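Local coordinates for probable GTP-binding protein EngB (Pyrococcus horikoshii, PDB 2CXX) that probably binds GTP with magnesium as a small P-loop GTPase of the EngB family and is thought to be needed for normal cell division and septation, at residues I72-F75 with I76-N79; K100-K104 with R105-P109; K175-I178 with F179-R183. One frame throughout, in Å; residues are numbered along the deposited sequence.

Contact 1. Residues I72-F75 with I76-N79; sequences IVHF and IEDN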
# COMPACT_ATOMS: atom_id res chain seq x y z
N ILE A 72 -3.01 -6.26 -11.71
CA ILE A 72 -3.16 -6.20 -10.24
C ILE A 72 -4.65 -6.26 -9.94
O ILE A 72 -5.07 -7.00 -9.06
CB ILE A 72 -2.53 -4.86 -9.66
CG1 ILE A 72 -1.02 -4.89 -9.86
CG2 ILE A 72 -2.92 -4.64 -8.13
CD1 ILE A 72 -0.35 -3.60 -9.55
N VAL A 73 -5.44 -5.50 -10.67
CA VAL A 73 -6.91 -5.47 -10.49
C VAL A 73 -7.49 -6.85 -10.72
O VAL A 73 -8.29 -7.36 -9.92
CB VAL A 73 -7.56 -4.46 -11.51
CG1 VAL A 73 -9.04 -4.78 -11.65
CG2 VAL A 73 -7.34 -2.97 -11.02
N HIS A 74 -7.06 -7.49 -11.81
CA HIS A 74 -7.56 -8.81 -12.13
C HIS A 74 -7.15 -9.85 -11.06
O HIS A 74 -7.95 -10.62 -10.61
CB HIS A 74 -7.09 -9.22 -13.54
CG HIS A 74 -7.79 -10.44 -14.07
ND1 HIS A 74 -9.16 -10.51 -14.17
CD2 HIS A 74 -7.32 -11.67 -14.41
CE1 HIS A 74 -9.51 -11.74 -14.52
NE2 HIS A 74 -8.42 -12.46 -14.67
N PHE A 75 -5.91 -9.81 -10.63
CA PHE A 75 -5.50 -10.74 -9.58
C PHE A 75 -6.33 -10.53 -8.31
O PHE A 75 -6.91 -11.47 -7.72
CB PHE A 75 -4.02 -10.52 -9.25
CG PHE A 75 -3.50 -11.48 -8.24
CD1 PHE A 75 -2.91 -12.68 -8.66
CD2 PHE A 75 -3.64 -11.20 -6.87
CE1 PHE A 75 -2.48 -13.60 -7.73
CE2 PHE A 75 -3.20 -12.12 -5.93
CZ PHE A 75 -2.62 -13.33 -6.36
N ILE A 76 -6.43 -9.27 -7.88
CA ILE A 76 -7.18 -9.04 -6.61
C ILE A 76 -8.68 -9.36 -6.75
O ILE A 76 -9.31 -9.94 -5.85
CB ILE A 76 -6.98 -7.57 -6.12
CG1 ILE A 76 -5.50 -7.34 -5.85
CG2 ILE A 76 -7.82 -7.31 -4.86
CD1 ILE A 76 -5.10 -5.86 -5.60
N GLU A 77 -9.26 -9.03 -7.89
CA GLU A 77 -10.66 -9.40 -8.09
C GLU A 77 -10.78 -10.92 -8.06
O GLU A 77 -11.65 -11.46 -7.38
CB GLU A 77 -11.16 -8.94 -9.46
CG GLU A 77 -11.57 -7.47 -9.48
CD GLU A 77 -11.92 -6.98 -10.89
OE1 GLU A 77 -12.59 -5.93 -10.96
OE2 GLU A 77 -11.55 -7.62 -11.91
N ASP A 78 -9.90 -11.62 -8.75
CA ASP A 78 -10.00 -13.10 -8.82
C ASP A 78 -9.69 -13.88 -7.54
O ASP A 78 -10.21 -14.99 -7.32
CB ASP A 78 -9.08 -13.65 -9.91
CG ASP A 78 -9.52 -13.31 -11.29
OD1 ASP A 78 -10.60 -12.74 -11.45
OD2 ASP A 78 -8.77 -13.63 -12.24
N ASN A 79 -8.83 -13.31 -6.73
CA ASN A 79 -8.41 -13.93 -5.48
C ASN A 79 -8.99 -13.26 -4.24
O ASN A 79 -8.60 -13.58 -3.12
CB ASN A 79 -6.90 -13.88 -5.41
CG ASN A 79 -6.23 -14.77 -6.41
OD1 ASN A 79 -6.04 -15.97 -6.16
ND2 ASN A 79 -5.87 -14.21 -7.56
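I72 to F75 and I76 to N79 are successive turns of one α-helix, joined by i to i+4 bonds from I76 N to I72 O, E77 N to V73 O, D78 N to H74 O and N79 N to F75 O. The last is more bent than the others, and F75 O also takes a second donor: N79 ND2 reaches back to it at 2.9 Å. Two donors of one residue thus grip this carbonyl. With CG beside the backbone N (chi1 -69°), the N79 amide is folded back over the preceding turn, and ND2 sits 3.3 Å above the F75 ring, over its centre, the two planes being 25° apart. Helix 62-79 is one of the helices flanking the sheet of the P-loop GTPase fold, and it packs on helix 110-120 and nearby loops. Here the methyl CG2 of I72 lies alongside CD1 of I76 at 3.6 Å, and I76 also touches F114, F117, L121 and I123. F75 touches M51, a residue predicted to bind GTP. On the neighbouring flank the E77 side chain lies alongside V73, its CD 3.7 Å from V73 CG1; both also touch F117. Nearer the solvent, the D78 carboxylate stands over one face of the H74 imidazole, the planes 79° apart; OD2 is 2.7 Å from H74 NE2, but the angle is too poor for a hydrogen bond.

Contact 2. Residues K100-K104 with R105-P109; sequences KRWEK and RGEIP
R105 and W102 are brought together by their torsions. CG of R105 lies between its backbone N and carbonyl carbon (chi1 59°), and from there the chain runs extended to NE, back along the helix end. The W102 indole, with CG beside the backbone N, lies alongside and points the same way. The guanidinium therefore comes over the indole: R105 CZ is 4.0 Å from the centroid of the five-membered ring, 15° off its normal, a cation-pi contact. The groups are not stacked flat, since their planes are 58° apart and NH2 tips down toward the ring, at the NE1 side. E107 holds the guanidinium from the other end of the indole, through a salt bridge from R105 NE to E107 OE1 at 3.1 Å and a weak bond from NH2 to the same oxygen. That oxygen also stands above the six-membered part of the indole, 3.5 Å from W102 CE3, so arginine and glutamate share one face. A water bridges the other arm to the helix, donating to R101 O at 2.6 Å and accepting from R105 NH1. At the ring edge I108 O approaches W102 CE3, while P109 CG packs on W102 CB at 3.8 Å. E103, on the same helix, makes a salt bridge to K148. Under these side chains the chain leaves helix 94-104: E107 N bonds to W102 O at 3.0 Å and G106 N to E103 O at 2.9 Å. With G106, of positive phi, as C-prime residue, this is a Schellman motif, and P109 then takes the N-cap position of helix 110-120.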
# COMPACT_ATOMS: atom_id res chain seq x y z
N LYS A 100 -3.84 16.60 -4.36
CA LYS A 100 -4.31 17.95 -4.71
C LYS A 100 -4.03 18.35 -6.19
O LYS A 100 -4.93 18.96 -6.88
CB LYS A 100 -3.67 18.97 -3.74
CG LYS A 100 -3.91 18.71 -2.23
CD LYS A 100 -3.17 19.71 -1.38
CE LYS A 100 -3.17 19.27 0.07
NZ LYS A 100 -2.33 20.18 0.93
N ARG A 101 -2.86 17.98 -6.72
CA ARG A 101 -2.58 18.36 -8.10
C ARG A 101 -3.39 17.53 -9.09
O ARG A 101 -3.80 18.03 -10.15
CB ARG A 101 -1.09 18.27 -8.44
CG ARG A 101 -0.15 19.01 -7.49
CD ARG A 101 1.28 19.06 -8.19
NE ARG A 101 2.30 19.54 -7.29
CZ ARG A 101 2.96 18.77 -6.43
NH1 ARG A 101 2.68 17.49 -6.38
NH2 ARG A 101 3.87 19.31 -5.62
N TRP A 102 -3.65 16.27 -8.76
CA TRP A 102 -4.45 15.45 -9.64
C TRP A 102 -5.90 15.92 -9.64
O TRP A 102 -6.54 16.02 -10.71
CB TRP A 102 -4.33 13.96 -9.19
CG TRP A 102 -3.07 13.28 -9.73
CD1 TRP A 102 -1.76 13.76 -9.65
CD2 TRP A 102 -2.99 12.06 -10.46
NE1 TRP A 102 -0.90 12.91 -10.29
CE2 TRP A 102 -1.62 11.85 -10.80
CE3 TRP A 102 -3.93 11.10 -10.87
CZ2 TRP A 102 -1.19 10.76 -11.53
CZ3 TRP A 102 -3.48 9.99 -11.61
CH2 TRP A 102 -2.13 9.83 -11.92
N GLU A 103 -6.42 16.25 -8.46
CA GLU A 103 -7.81 16.69 -8.42
C GLU A 103 -7.91 17.99 -9.20
O GLU A 103 -8.86 18.16 -9.94
CB GLU A 103 -8.30 16.91 -6.99
CG GLU A 103 -8.40 15.62 -6.15
CD GLU A 103 -9.05 15.88 -4.78
OE1 GLU A 103 -8.94 17.02 -4.34
OE2 GLU A 103 -9.64 14.99 -4.16
N LYS A 104 -6.93 18.89 -9.04
CA LYS A 104 -6.94 20.14 -9.81
C LYS A 104 -7.16 19.86 -11.29
O LYS A 104 -7.99 20.52 -11.93
CB LYS A 104 -5.62 20.93 -9.62
CG LYS A 104 -5.68 22.38 -10.08
CD LYS A 104 -4.30 22.98 -10.12
CE LYS A 104 -4.24 24.31 -10.86
NZ LYS A 104 -2.99 25.02 -10.44
N ARG A 105 -6.49 18.87 -11.86
CA ARG A 105 -6.70 18.63 -13.27
C ARG A 105 -7.79 17.64 -13.66
O ARG A 105 -7.86 17.16 -14.81
CB ARG A 105 -5.40 18.25 -13.95
CG ARG A 105 -4.71 17.05 -13.44
CD ARG A 105 -3.67 16.69 -14.49
NE ARG A 105 -2.94 15.51 -14.10
CZ ARG A 105 -2.08 15.50 -13.10
NH1 ARG A 105 -1.84 16.60 -12.43
NH2 ARG A 105 -1.50 14.38 -12.75
N GLY A 106 -8.64 17.32 -12.69
CA GLY A 106 -9.75 16.41 -12.90
C GLY A 106 -9.44 14.95 -13.05
O GLY A 106 -10.18 14.25 -13.72
N GLU A 107 -8.37 14.46 -12.44
CA GLU A 107 -8.05 13.04 -12.53
C GLU A 107 -8.17 12.45 -11.13
O GLU A 107 -8.00 13.17 -10.13
CB GLU A 107 -6.62 12.83 -13.03
CG GLU A 107 -6.26 13.56 -14.33
CD GLU A 107 -4.85 13.22 -14.83
OE1 GLU A 107 -4.05 12.61 -14.07
OE2 GLU A 107 -4.52 13.58 -15.99
N ILE A 108 -8.44 11.16 -11.07
CA ILE A 108 -8.61 10.49 -9.80
C ILE A 108 -7.24 10.02 -9.37
O ILE A 108 -6.62 9.25 -10.08
CB ILE A 108 -9.49 9.24 -9.95
CG1 ILE A 108 -10.75 9.62 -10.74
CG2 ILE A 108 -9.72 8.61 -8.56
CD1 ILE A 108 -11.70 10.39 -9.91
N PRO A 109 -6.75 10.50 -8.21
CA PRO A 109 -5.42 10.07 -7.74
C PRO A 109 -5.39 8.54 -7.55
O PRO A 109 -6.37 7.93 -7.12
CB PRO A 109 -5.25 10.79 -6.43
CG PRO A 109 -6.22 11.99 -6.54
CD PRO A 109 -7.40 11.39 -7.24
O HOH W 1 -2.71 19.53 -12.04

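Contact 3. Residues K175-I178 with F179-R183; sequences KNRI and FEVIR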
# COMPACT_ATOMS: atom_id res chain seq x y z
N LYS A 175 2.69 -4.38 12.40
CA LYS A 175 2.60 -5.83 12.41
C LYS A 175 1.43 -6.26 13.32
O LYS A 175 0.64 -7.10 12.96
CB LYS A 175 3.91 -6.43 12.94
CG LYS A 175 4.15 -7.86 12.55
CD LYS A 175 5.36 -8.43 13.32
CE LYS A 175 6.61 -7.54 13.14
NZ LYS A 175 7.74 -8.21 12.36
N ASN A 176 1.31 -5.68 14.49
CA ASN A 176 0.20 -6.05 15.39
C ASN A 176 -1.14 -5.79 14.75
O ASN A 176 -2.01 -6.59 14.84
CB ASN A 176 0.27 -5.24 16.68
CG ASN A 176 1.45 -5.59 17.52
OD1 ASN A 176 1.98 -6.71 17.45
ND2 ASN A 176 1.90 -4.63 18.35
N ARG A 177 -1.29 -4.64 14.10
CA ARG A 177 -2.55 -4.32 13.41
C ARG A 177 -2.91 -5.38 12.35
O ARG A 177 -4.03 -5.84 12.25
CB ARG A 177 -2.44 -2.93 12.75
CG ARG A 177 -3.73 -2.34 12.08
CD ARG A 177 -4.68 -1.60 12.99
NE ARG A 177 -5.52 -2.56 13.71
CZ ARG A 177 -6.78 -2.90 13.40
NH1 ARG A 177 -7.43 -2.37 12.40
NH2 ARG A 177 -7.37 -3.85 14.11
N ILE A 178 -1.95 -5.73 11.50
CA ILE A 178 -2.16 -6.71 10.47
C ILE A 178 -2.68 -8.01 11.07
O ILE A 178 -3.64 -8.58 10.58
CB ILE A 178 -0.83 -7.00 9.76
CG1 ILE A 178 -0.47 -5.80 8.92
CG2 ILE A 178 -0.91 -8.30 8.94
CD1 ILE A 178 0.88 -6.00 8.23
N PHE A 179 -2.04 -8.48 12.14
CA PHE A 179 -2.51 -9.72 12.71
C PHE A 179 -3.80 -9.62 13.43
O PHE A 179 -4.58 -10.55 13.43
CB PHE A 179 -1.40 -10.36 13.53
CG PHE A 179 -0.35 -10.92 12.64
CD1 PHE A 179 0.91 -10.37 12.58
CD2 PHE A 179 -0.68 -11.93 11.74
CE1 PHE A 179 1.82 -10.80 11.64
CE2 PHE A 179 0.23 -12.36 10.81
CZ PHE A 179 1.48 -11.79 10.76
N GLU A 180 -4.06 -8.45 13.97
CA GLU A 180 -5.32 -8.22 14.70
C GLU A 180 -6.44 -8.25 13.65
O GLU A 180 -7.47 -8.93 13.81
CB GLU A 180 -5.15 -6.89 15.37
CG GLU A 180 -6.12 -6.41 16.35
CD GLU A 180 -5.64 -5.08 16.86
OE1 GLU A 180 -4.68 -5.06 17.67
OE2 GLU A 180 -6.18 -4.03 16.43
N VAL A 181 -6.27 -7.51 12.55
CA VAL A 181 -7.29 -7.54 11.50
C VAL A 181 -7.55 -8.95 11.00
O VAL A 181 -8.71 -9.33 10.81
CB VAL A 181 -6.93 -6.68 10.27
CG1 VAL A 181 -7.99 -6.92 9.14
CG2 VAL A 181 -6.87 -5.22 10.69
N ILE A 182 -6.49 -9.74 10.80
CA ILE A 182 -6.62 -11.11 10.32
C ILE A 182 -7.44 -11.96 11.30
O ILE A 182 -8.32 -12.73 10.88
CB ILE A 182 -5.24 -11.79 10.14
CG1 ILE A 182 -4.49 -11.15 8.97
CG2 ILE A 182 -5.42 -13.28 9.97
CD1 ILE A 182 -3.08 -11.66 8.77
N ARG A 183 -7.15 -11.84 12.58
CA ARG A 183 -7.90 -12.60 13.56
C ARG A 183 -9.34 -12.11 13.64
O ARG A 183 -10.26 -12.92 13.55
CB ARG A 183 -7.29 -12.47 14.95
CG ARG A 183 -6.00 -13.24 15.20
CD ARG A 183 -5.71 -13.16 16.72
NE ARG A 183 -6.11 -11.82 17.15
CZ ARG A 183 -6.20 -11.40 18.41
NH1 ARG A 183 -5.93 -12.22 19.44
NH2 ARG A 183 -6.58 -10.14 18.62
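E180 OE2 is gripped by two nitrogens of one guanidinium: R177 NH2 donates to it at 2.6 Å, and R177 NE adds a weak bond at 3.2 Å. The stronger bond reaches the carboxylate on its anti side and out of its plane, and the two flat groups are turned 48° against each other. Bends at chi2 (85°) and chi3 (-81°) bring the guanidinium of R177 to E180, three places on, by folding it forward along the helix toward the next turn. The same bends lay one guanidinium face on V181, whose CG2 sits 3.3 Å above the plane toward the rim and 3.4 Å from NH1. NH1 itself bonds to K158 O, so the arginine is tied to the chain just before strand 160-162. Four successive i to i+4 backbone bonds run beneath these groups, the one from V181 N to R177 O being nearly straight. On the buried side, I178 and I182 lie side by side with CG2 and CD1 4.0 Å apart; together with V181 they turn helix 171-184 onto strands 85-91 and 125-130, meeting V85, V87 and I126. Farther round, K175 CG meets the edge of the F179 ring, 3.9 Å from CE1, and that ring also meets those of W43 and H46. The strong NH2 bond to E180, supported weakly by NE, and the K158 O bond to NH1 probably limit the rotation of the guanidinium, while the pairing of opposite charges would favour both groups staying ionised beside the apolar face of the helix.

In the fold
The three contacts follow one another along the chain, on one P-loop GTPase domain built round a mixed six-stranded sheet. Contact 1 lies in helix 62-79, contact 2 at the end of helix 94-104 and in the loop leading to helix 110-120, contact 3 in helix 171-184. Their centres are about 25 Å (1 and 2), 22 Å (1 and 3) and 33 Å (2 and 3) apart, contacts 2 and 3 on opposite sides of the chain's centre. Helix 110-120 links the first two, starting where contact 2 ends and packing against contact 1. All three are local packing on separate helices of the nucleotide-binding domain's scaffold; the I72 side chain is about 12 Å from the bound GDP.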